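TCR alpha chain (PDB 6LIR) pairs with the TCR beta chain to form the chicken alpha-beta T-cell receptor, which probably recognises peptide antigens presented by MHC molecules. Local coordinates at residues A[32-37]-A[83-88]. Numbering follows the deposited sequence.
Sequences WYRQLP and AVYYCA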
loop_
_atom_site.group_PDB
_atom_site.type_symbol
_atom_site.label_atom_id
_atom_site.label_comp_id
_atom_site.label_asym_id
_atom_site.label_seq_id
_atom_site.Cartn_x
_atom_site.Cartn_y
_atom_site.Cartn_z
ATOM N N TRP A 32 -13.357 11.624 -8.542
ATOM C CA TRP A 32 -11.970 11.246 -8.365
ATOM C C TRP A 32 -11.815 10.642 -6.983
ATOM O O TRP A 32 -12.421 11.113 -6.014
ATOM C CB TRP A 32 -11.031 12.444 -8.523
ATOM C CG TRP A 32 -10.728 12.796 -9.944
ATOM C CD1 TRP A 32 -11.509 13.527 -10.792
ATOM C CD2 TRP A 32 -9.557 12.437 -10.685
ATOM N NE1 TRP A 32 -10.895 13.649 -12.017
ATOM C CE2 TRP A 32 -9.694 12.990 -11.977
ATOM C CE3 TRP A 32 -8.402 11.709 -10.381
ATOM C CZ2 TRP A 32 -8.721 12.838 -12.963
ATOM C CZ3 TRP A 32 -7.435 11.556 -11.363
ATOM C CH2 TRP A 32 -7.601 12.119 -12.639
ATOM N N TYR A 33 -11.000 9.596 -6.910
ATOM C CA TYR A 33 -10.717 8.886 -5.677
ATOM C C TYR A 33 -9.210 8.737 -5.553
ATOM O O TYR A 33 -8.471 8.850 -6.536
ATOM C CB TYR A 33 -11.375 7.495 -5.652
ATOM C CG TYR A 33 -12.889 7.495 -5.641
ATOM C CD1 TYR A 33 -13.616 7.759 -6.796
ATOM C CD2 TYR A 33 -13.590 7.205 -4.478
ATOM C CE1 TYR A 33 -15.002 7.753 -6.787
ATOM C CE2 TYR A 33 -14.973 7.196 -4.456
ATOM C CZ TYR A 33 -15.675 7.469 -5.613
ATOM O OH TYR A 33 -17.051 7.460 -5.588
ATOM N N ARG A 34 -8.753 8.479 -4.333
ATOM C CA ARG A 34 -7.354 8.162 -4.120
ATOM C C ARG A 34 -7.256 7.005 -3.141
ATOM O O ARG A 34 -8.025 6.918 -2.176
ATOM C CB ARG A 34 -6.552 9.385 -3.642
ATOM C CG ARG A 34 -6.663 9.738 -2.178
ATOM C CD ARG A 34 -5.646 10.817 -1.846
ATOM N NE ARG A 34 -5.869 11.406 -0.532
ATOM C CZ ARG A 34 -5.145 12.404 -0.033
ATOM N NH1 ARG A 34 -4.153 12.929 -0.745
ATOM N NH2 ARG A 34 -5.420 12.881 1.172
ATOM N N GLN A 35 -6.340 6.097 -3.425
ATOM C CA GLN A 35 -6.145 4.897 -2.624
ATOM C C GLN A 35 -4.765 4.987 -1.987
ATOM O O GLN A 35 -3.744 4.813 -2.660
ATOM C CB GLN A 35 -6.288 3.626 -3.450
ATOM C CG GLN A 35 -5.993 2.383 -2.628
ATOM C CD GLN A 35 -5.648 1.172 -3.467
ATOM O OE1 GLN A 35 -5.001 0.245 -2.986
ATOM N NE2 GLN A 35 -6.093 1.164 -4.720
ATOM N N LEU A 36 -4.746 5.304 -0.713
ATOM C CA LEU A 36 -3.540 5.349 0.091
ATOM C C LEU A 36 -3.097 3.931 0.456
ATOM O O LEU A 36 -3.923 3.016 0.521
ATOM C CB LEU A 36 -3.794 6.155 1.360
ATOM C CG LEU A 36 -4.078 7.649 1.187
ATOM C CD1 LEU A 36 -4.785 8.188 2.418
ATOM C CD2 LEU A 36 -2.790 8.431 0.930
ATOM N N PRO A 37 -1.796 3.719 0.654
ATOM C CA PRO A 37 -1.307 2.388 1.036
ATOM C C PRO A 37 -2.009 1.869 2.283
ATOM O O PRO A 37 -2.191 2.592 3.267
ATOM C CB PRO A 37 0.190 2.621 1.281
ATOM C CG PRO A 37 0.526 3.786 0.421
ATOM C CD PRO A 37 -0.690 4.672 0.441
ATOM N N ALA A 83 -0.271 8.448 -3.497
ATOM C CA ALA A 83 -1.328 7.450 -3.555
ATOM C C ALA A 83 -1.603 7.136 -5.016
ATOM O O ALA A 83 -1.008 7.723 -5.925
ATOM C CB ALA A 83 -2.603 7.938 -2.855
ATOM N N VAL A 84 -2.534 6.218 -5.232
ATOM C CA VAL A 84 -3.022 5.900 -6.563
ATOM C C VAL A 84 -4.323 6.663 -6.736
ATOM O O VAL A 84 -5.270 6.476 -5.963
ATOM C CB VAL A 84 -3.226 4.388 -6.750
ATOM C CG1 VAL A 84 -3.831 4.102 -8.121
ATOM C CG2 VAL A 84 -1.903 3.653 -6.582
ATOM N N TYR A 85 -4.353 7.551 -7.721
ATOM C CA TYR A 85 -5.488 8.430 -7.953
ATOM C C TYR A 85 -6.330 7.889 -9.100
ATOM O O TYR A 85 -5.814 7.647 -10.196
ATOM C CB TYR A 85 -5.012 9.852 -8.248
ATOM C CG TYR A 85 -4.483 10.561 -7.021
ATOM C CD1 TYR A 85 -3.200 10.311 -6.546
ATOM C CD2 TYR A 85 -5.269 11.475 -6.336
ATOM C CE1 TYR A 85 -2.717 10.955 -5.419
ATOM C CE2 TYR A 85 -4.798 12.123 -5.214
ATOM C CZ TYR A 85 -3.522 11.860 -4.761
ATOM O OH TYR A 85 -3.064 12.512 -3.643
ATOM N N TYR A 86 -7.619 7.693 -8.837
ATOM C CA TYR A 86 -8.556 7.120 -9.791
ATOM C C TYR A 86 -9.580 8.161 -10.214
ATOM O O TYR A 86 -10.156 8.857 -9.373
ATOM C CB TYR A 86 -9.307 5.926 -9.189
ATOM C CG TYR A 86 -8.506 4.655 -9.031
ATOM C CD1 TYR A 86 -8.313 3.791 -10.103
ATOM C CD2 TYR A 86 -7.970 4.301 -7.797
ATOM C CE1 TYR A 86 -7.595 2.622 -9.959
ATOM C CE2 TYR A 86 -7.248 3.134 -7.643
ATOM C CZ TYR A 86 -7.062 2.298 -8.727
ATOM O OH TYR A 86 -6.343 1.136 -8.576
ATOM N N CYS A 87 -9.843 8.231 -11.511
ATOM C CA CYS A 87 -11.010 8.948 -11.994
ATOM C C CYS A 87 -12.094 7.927 -12.305
ATOM O O CYS A 87 -11.810 6.786 -12.674
ATOM C CB CYS A 87 -10.700 9.788 -13.241
ATOM S SG CYS A 87 -10.154 8.821 -14.658
ATOM N N ALA A 88 -13.338 8.336 -12.100
ATOM C CA ALA A 88 -14.493 7.490 -12.367
ATOM C C ALA A 88 -15.560 8.355 -13.016
ATOM O O ALA A 88 -15.901 9.415 -12.484
ATOM C CB ALA A 88 -15.025 6.846 -11.082
#
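Arg34 and Tyr85 run side by side from neighbouring antiparallel strands, pointing the same way. Arg34 CB lies over one face of the Tyr85 ring, 3.9 Å from its centroid and offset toward the rim, a CH-pi contact. Arg34 CG stands between the backbone N and the carbonyl carbon (chi1 80°), and from there the chain runs extended along the ring, with Arg34 CD 3.7 Å from Tyr85 CE2. At the tip, Arg34 NH1 donates to Tyr85 OH at 3.1 Å, the hydroxyl lying in the guanidinium plane. Asp81 ties both ends together: its carboxylate forms a salt bridge with Arg34 NH1, and its backbone O hydrogen-bonds Tyr85 OH. A leucine in place of Tyr85 removes the hydroxyl and the ring, and would probably leave the Asp81 carbonyl without this partner, Arg34 NH1 with one bond fewer and the arginine chain freer to turn.

On the same face, Cys87 CB sits over the centre of the Trp32 six-membered ring, 3.6 Å from its centroid, while its sulfur is bonded to Cys20. This is the disulfide-tryptophan core of an immunoglobulin V domain; Ser70 receives the indole N-H. Between these pairs, Tyr33 N gives Tyr86 O a nearly straight 2.7 Å bond, and Tyr86 N returns one to Tyr33 O. The Tyr33 and Tyr86 side chains turn to the other face, against the TCR beta chain, where Leu99 N of that chain hydrogen-bonds Tyr33 OH. Strands 29-35 and 84-90 are adjacent inner strands of the sheet, flanked by 42-47 and 97-108, with Trp32 and Tyr85 packed on 16-21 and 69-74 of the opposing sheet.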